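Local coordinates for putative phosphohistidine phosphatase SixA (PDB 2RFL), which probably removes phosphate from phosphohistidine side chains of proteins, as a member of branch 1 of the histidine phosphatase superfamily, at residues 12-17 with 141-146; 59-64 with 113-118. All coordinates share one frame; numbering follows the deposited sequence.

Contact 1: 12-17 with 141-146; sequences YLLRHA and PTSGLA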
loop_
_atom_site.group_PDB
_atom_site.type_symbol
_atom_site.label_atom_id
_atom_site.label_comp_id
_atom_site.label_asym_id
_atom_site.label_seq_id
_atom_site.Cartn_x
_atom_site.Cartn_y
_atom_site.Cartn_z
ATOM N N TYR A 12 2.858 -6.038 -1.413
ATOM C CA TYR A 12 2.727 -5.071 -0.333
ATOM C C TYR A 12 1.583 -4.138 -0.653
ATOM O O TYR A 12 1.474 -3.639 -1.800
ATOM C CB TYR A 12 4.000 -4.265 -0.167
ATOM C CG TYR A 12 5.275 -5.078 0.054
ATOM C CD1 TYR A 12 6.194 -5.258 -0.985
ATOM C CD2 TYR A 12 5.584 -5.619 1.337
ATOM C CE1 TYR A 12 7.374 -5.984 -0.772
ATOM C CE2 TYR A 12 6.767 -6.335 1.561
ATOM C CZ TYR A 12 7.651 -6.517 0.502
ATOM O OH TYR A 12 8.821 -7.223 0.706
ATOM N N LEU A 13 0.731 -3.935 0.355
ATOM C CA LEU A 13 -0.418 -3.033 0.306
ATOM C C LEU A 13 -0.374 -1.951 1.369
ATOM O O LEU A 13 -0.620 -2.226 2.573
ATOM C CB LEU A 13 -1.720 -3.817 0.525
ATOM C CG LEU A 13 -2.173 -4.971 -0.354
ATOM C CD1 LEU A 13 -3.461 -5.476 0.234
ATOM C CD2 LEU A 13 -2.393 -4.489 -1.735
ATOM N N LEU A 14 -0.135 -0.725 0.899
ATOM C CA LEU A 14 0.136 0.453 1.711
ATOM C C LEU A 14 -0.948 1.528 1.555
ATOM O O LEU A 14 -1.159 2.109 0.479
ATOM C CB LEU A 14 1.546 1.051 1.375
ATOM C CG LEU A 14 2.002 2.358 2.089
ATOM C CD1 LEU A 14 2.067 2.242 3.631
ATOM C CD2 LEU A 14 3.328 2.944 1.558
ATOM N N ARG A 15 -1.626 1.824 2.649
ATOM C CA ARG A 15 -2.525 2.946 2.625
ATOM C C ARG A 15 -1.691 4.187 2.895
ATOM O O ARG A 15 -0.732 4.133 3.656
ATOM C CB ARG A 15 -3.663 2.787 3.612
ATOM C CG ARG A 15 -4.695 3.912 3.469
ATOM C CD ARG A 15 -6.009 3.645 4.151
ATOM N NE ARG A 15 -6.770 4.871 4.182
ATOM C CZ ARG A 15 -7.582 5.213 5.178
ATOM N NH1 ARG A 15 -7.781 4.379 6.197
ATOM N NH2 ARG A 15 -8.211 6.383 5.154
ATOM N N HIS A 16 -2.044 5.286 2.226
ATOM C CA HIS A 16 -1.354 6.544 2.365
ATOM C C HIS A 16 -1.467 6.969 3.836
ATOM O O HIS A 16 -2.385 6.536 4.551
ATOM C CB HIS A 16 -1.941 7.613 1.420
ATOM C CG HIS A 16 -3.339 8.023 1.771
ATOM N ND1 HIS A 16 -3.626 8.902 2.799
ATOM C CD2 HIS A 16 -4.535 7.627 1.274
ATOM C CE1 HIS A 16 -4.935 9.036 2.908
ATOM N NE2 HIS A 16 -5.508 8.285 1.988
ATOM N N ALA A 17 -0.506 7.777 4.277
ATOM C CA ALA A 17 -0.467 8.286 5.633
ATOM C C ALA A 17 -1.601 9.291 5.854
ATOM O O ALA A 17 -2.306 9.651 4.885
ATOM C CB ALA A 17 0.906 8.911 5.909
ATOM N N PRO A 141 -6.074 0.899 8.175
ATOM C CA PRO A 141 -5.639 2.214 8.631
ATOM C C PRO A 141 -4.631 2.933 7.691
ATOM O O PRO A 141 -4.078 2.317 6.765
ATOM C CB PRO A 141 -5.000 1.897 9.998
ATOM C CG PRO A 141 -4.475 0.484 9.862
ATOM C CD PRO A 141 -5.455 -0.200 8.958
ATOM N N THR A 142 -4.414 4.227 7.941
ATOM C CA THR A 142 -3.464 5.024 7.177
ATOM C C THR A 142 -2.044 4.621 7.463
ATOM O O THR A 142 -1.667 4.443 8.606
ATOM C CB THR A 142 -3.547 6.531 7.472
ATOM O OG1 THR A 142 -3.365 6.775 8.880
ATOM C CG2 THR A 142 -4.846 7.121 6.935
ATOM N N SER A 143 -1.242 4.539 6.418
ATOM C CA SER A 143 0.118 3.933 6.474
ATOM C C SER A 143 0.180 2.527 7.053
ATOM O O SER A 143 1.223 2.142 7.592
ATOM C CB SER A 143 1.154 4.821 7.147
ATOM O OG SER A 143 2.426 4.327 6.756
ATOM N N GLY A 144 -0.938 1.780 6.911
ATOM C CA GLY A 144 -1.012 0.340 7.213
ATOM C C GLY A 144 -0.404 -0.453 6.063
ATOM O O GLY A 144 -0.673 -0.181 4.902
ATOM N N LEU A 145 0.457 -1.405 6.378
ATOM C CA LEU A 145 1.125 -2.225 5.351
ATOM C C LEU A 145 0.880 -3.736 5.500
ATOM O O LEU A 145 1.410 -4.383 6.405
ATOM C CB LEU A 145 2.619 -1.951 5.338
ATOM C CG LEU A 145 3.574 -2.829 4.534
ATOM C CD1 LEU A 145 3.505 -2.429 3.044
ATOM C CD2 LEU A 145 5.024 -2.730 5.103
ATOM N N ALA A 146 0.098 -4.281 4.570
ATOM C CA ALA A 146 -0.114 -5.691 4.435
ATOM C C ALA A 146 1.029 -6.258 3.606
ATOM O O ALA A 146 1.415 -5.682 2.580
ATOM C CB ALA A 146 -1.373 -5.898 3.750
#
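Arg15, Thr142 and Leu145 bury the most surface here. Arg15, with CG anti to the backbone N (chi1 -174°) and the chain extended as far as NE, runs along the Pro141-Thr142 backbone, its CB 3.2 Å from Pro141 O. The CG2 methyl of Thr142 sits over the centre of one guanidinium face, 3.8 Å from Arg15 CZ, while Arg15 NH1 hydrogen-bonds to Phe140 O. Thr142 OG1 is tucked between its own N and C (chi1 56°) and hydrogen-bonds to Glu40 OE1. Arg15, ending strand 10-15, and His16 just after it match the Arg-His of the family's RHG motif, with Ala17 in third place; His16 is by family precedent the probable phosphate acceptor. A type II turn, Pro141 to Gly144, leads into the antiparallel partner strand: Leu13 N donates to Ala146 O at 2.9 Å, nearly straight and in the carbonyl plane, Ala146 N returns to Leu13 O, and Arg15 N donates to Gly144 O. Beyond Arg15, Ser143 N donates to His16 O at 3.0 Å from above the carbonyl plane. Leu145, CG anti to its backbone N, lies alongside Tyr12, CD1 touching Tyr12 CB at 3.7 Å, on the face where Leu14 meets Trp73 of helix 64-77.

Contact 2: 59-64 with 113-118; sequences LSSTAA and VGHNPT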
loop_
_atom_site.group_PDB
_atom_site.type_symbol
_atom_site.label_atom_id
_atom_site.label_comp_id
_atom_site.label_asym_id
_atom_site.label_seq_id
_atom_site.Cartn_x
_atom_site.Cartn_y
_atom_site.Cartn_z
ATOM N N LEU A 59 3.867 1.063 -7.232
ATOM C CA LEU A 59 2.775 1.734 -7.975
ATOM C C LEU A 59 1.934 2.599 -7.042
ATOM O O LEU A 59 1.384 2.132 -6.057
ATOM C CB LEU A 59 1.880 0.725 -8.678
ATOM C CG LEU A 59 2.504 -0.275 -9.647
ATOM C CD1 LEU A 59 1.520 -1.285 -10.253
ATOM C CD2 LEU A 59 3.275 0.527 -10.692
ATOM N N SER A 60 1.863 3.884 -7.333
ATOM C CA SER A 60 1.233 4.841 -6.410
ATOM C C SER A 60 0.268 5.744 -7.138
ATOM O O SER A 60 0.495 6.063 -8.289
ATOM C CB SER A 60 2.294 5.727 -5.750
ATOM O OG SER A 60 1.736 6.774 -4.936
ATOM N N SER A 61 -0.792 6.158 -6.440
ATOM C CA SER A 61 -1.587 7.320 -6.809
ATOM C C SER A 61 -0.666 8.530 -7.070
ATOM O O SER A 61 0.433 8.681 -6.481
ATOM C CB SER A 61 -2.617 7.645 -5.693
ATOM O OG SER A 61 -3.442 8.801 -5.922
ATOM N N THR A 62 -1.131 9.399 -7.949
ATOM C CA THR A 62 -0.476 10.625 -8.181
ATOM C C THR A 62 -0.884 11.626 -7.109
ATOM O O THR A 62 -0.262 12.678 -7.030
ATOM C CB THR A 62 -0.839 11.152 -9.577
ATOM O OG1 THR A 62 -2.239 10.963 -9.781
ATOM C CG2 THR A 62 -0.092 10.385 -10.621
ATOM N N ALA A 63 -1.922 11.314 -6.294
ATOM C CA ALA A 63 -2.444 12.320 -5.329
ATOM C C ALA A 63 -1.339 12.719 -4.366
ATOM O O ALA A 63 -0.676 11.867 -3.815
ATOM C CB ALA A 63 -3.662 11.823 -4.578
ATOM N N ALA A 64 -1.128 14.012 -4.178
ATOM C CA ALA A 64 -0.036 14.441 -3.334
ATOM C C ALA A 64 0.144 13.519 -2.089
ATOM O O ALA A 64 1.245 12.999 -1.881
ATOM C CB ALA A 64 -0.205 15.824 -2.962
ATOM N N VAL A 113 0.537 1.789 -3.623
ATOM C CA VAL A 113 0.269 2.932 -2.718
ATOM C C VAL A 113 -0.979 3.727 -3.193
ATOM O O VAL A 113 -0.927 4.552 -4.095
ATOM C CB VAL A 113 1.524 3.872 -2.567
ATOM C CG1 VAL A 113 1.289 5.053 -1.562
ATOM C CG2 VAL A 113 2.750 3.072 -2.187
ATOM N N GLY A 114 -2.110 3.464 -2.553
ATOM C CA GLY A 114 -3.380 4.130 -2.901
ATOM C C GLY A 114 -4.283 4.268 -1.696
ATOM O O GLY A 114 -3.798 4.373 -0.568
ATOM N N HIS A 115 -5.593 4.237 -1.947
ATOM C CA HIS A 115 -6.599 4.737 -1.001
ATOM C C HIS A 115 -7.681 3.715 -0.714
ATOM O O HIS A 115 -7.966 2.859 -1.547
ATOM C CB HIS A 115 -7.339 6.000 -1.528
ATOM C CG HIS A 115 -6.501 6.950 -2.314
ATOM N ND1 HIS A 115 -6.319 8.260 -1.932
ATOM C CD2 HIS A 115 -5.866 6.821 -3.504
ATOM C CE1 HIS A 115 -5.584 8.893 -2.828
ATOM N NE2 HIS A 115 -5.287 8.039 -3.791
ATOM N N ASN A 116 -8.284 3.850 0.469
ATOM C CA ASN A 116 -9.567 3.240 0.819
ATOM C C ASN A 116 -10.714 3.837 -0.023
ATOM O O ASN A 116 -10.638 4.993 -0.392
ATOM C CB ASN A 116 -9.843 3.441 2.322
ATOM C CG ASN A 116 -9.314 2.288 3.194
ATOM O OD1 ASN A 116 -8.873 1.239 2.705
ATOM N ND2 ASN A 116 -9.384 2.479 4.498
ATOM N N PRO A 117 -11.792 3.072 -0.307
ATOM C CA PRO A 117 -12.106 1.676 -0.004
ATOM C C PRO A 117 -11.332 0.699 -0.872
ATOM O O PRO A 117 -11.261 -0.480 -0.524
ATOM C CB PRO A 117 -13.592 1.538 -0.384
ATOM C CG PRO A 117 -14.010 2.758 -0.950
ATOM C CD PRO A 117 -12.896 3.717 -1.048
ATOM N N THR A 118 -10.796 1.173 -2.000
ATOM C CA THR A 118 -10.084 0.299 -2.924
ATOM C C THR A 118 -8.966 -0.538 -2.290
ATOM O O THR A 118 -8.799 -1.690 -2.628
ATOM C CB THR A 118 -9.525 1.101 -4.081
ATOM O OG1 THR A 118 -10.393 2.210 -4.312
ATOM C CG2 THR A 118 -9.400 0.239 -5.346
#
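Two neighbouring parallel strands of the histidine phosphatase alpha/beta sheet, 57-60 and 109-114, run side by side here, and their C-terminal ends bring Ser61 and His115 together at the probable active site. Backbone hydrogen bonds bracket the parallel bridge between Ser60 and Val113: Val113 N donates to Leu59 O at 2.6 Å, and Ser61 N to Val113 O at 2.8 Å. Both donors lie nearly along the C=O axis of their acceptors. Packing is slight: Ser60 CB lies 3.8 Å from Val113 CB on the sheet face covered by Cys66 and Thr70 of helix 64-77. Ser60 OG, anti to its backbone N, reaches forward and donates a hydrogen bond to Ser61 O, in the carbonyl plane and on a lone pair.

A hydrogen bond joins Ser61 OG and His115 NE2 at 2.9 Å in the plane of the imidazole, a geometry that should restrain ring rotation; the ring also meets those of His16 and Tyr90. His115 probably corresponds to the second histidine of the family's catalytic core, so Ser61 probably acts as a second-shell residue. Along its own chain Ser61 OG, also anti to the backbone N (chi1 178°), accepts from Ala63 N in an ST turn, just ahead of helix 64-77. At the same imidazole edge, Ala63 CB lies 3.9 Å from His115 CE1.

In the fold
Contacts 1 and 2 share one mixed six-stranded sheet, their centres about 10 Å apart. Central strand 10-15 pairs with antiparallel strand 145-149 in contact 1 and with parallel strand 109-114 on its other side, which in turn pairs with 57-60 in contact 2. Both segments of contact 2 fall between the two segments of contact 1 in the sequence. The two touch where His16 CD2 packs 3.7 Å from His115 ND1, with Leu14 CD2 against Val113 CG2 and Arg15 beside Asn116. Residues from distant parts of the sequence thus gather at the C-terminal ends of the parallel strands, consistent with the two-histidine phosphate pocket of this superfamily.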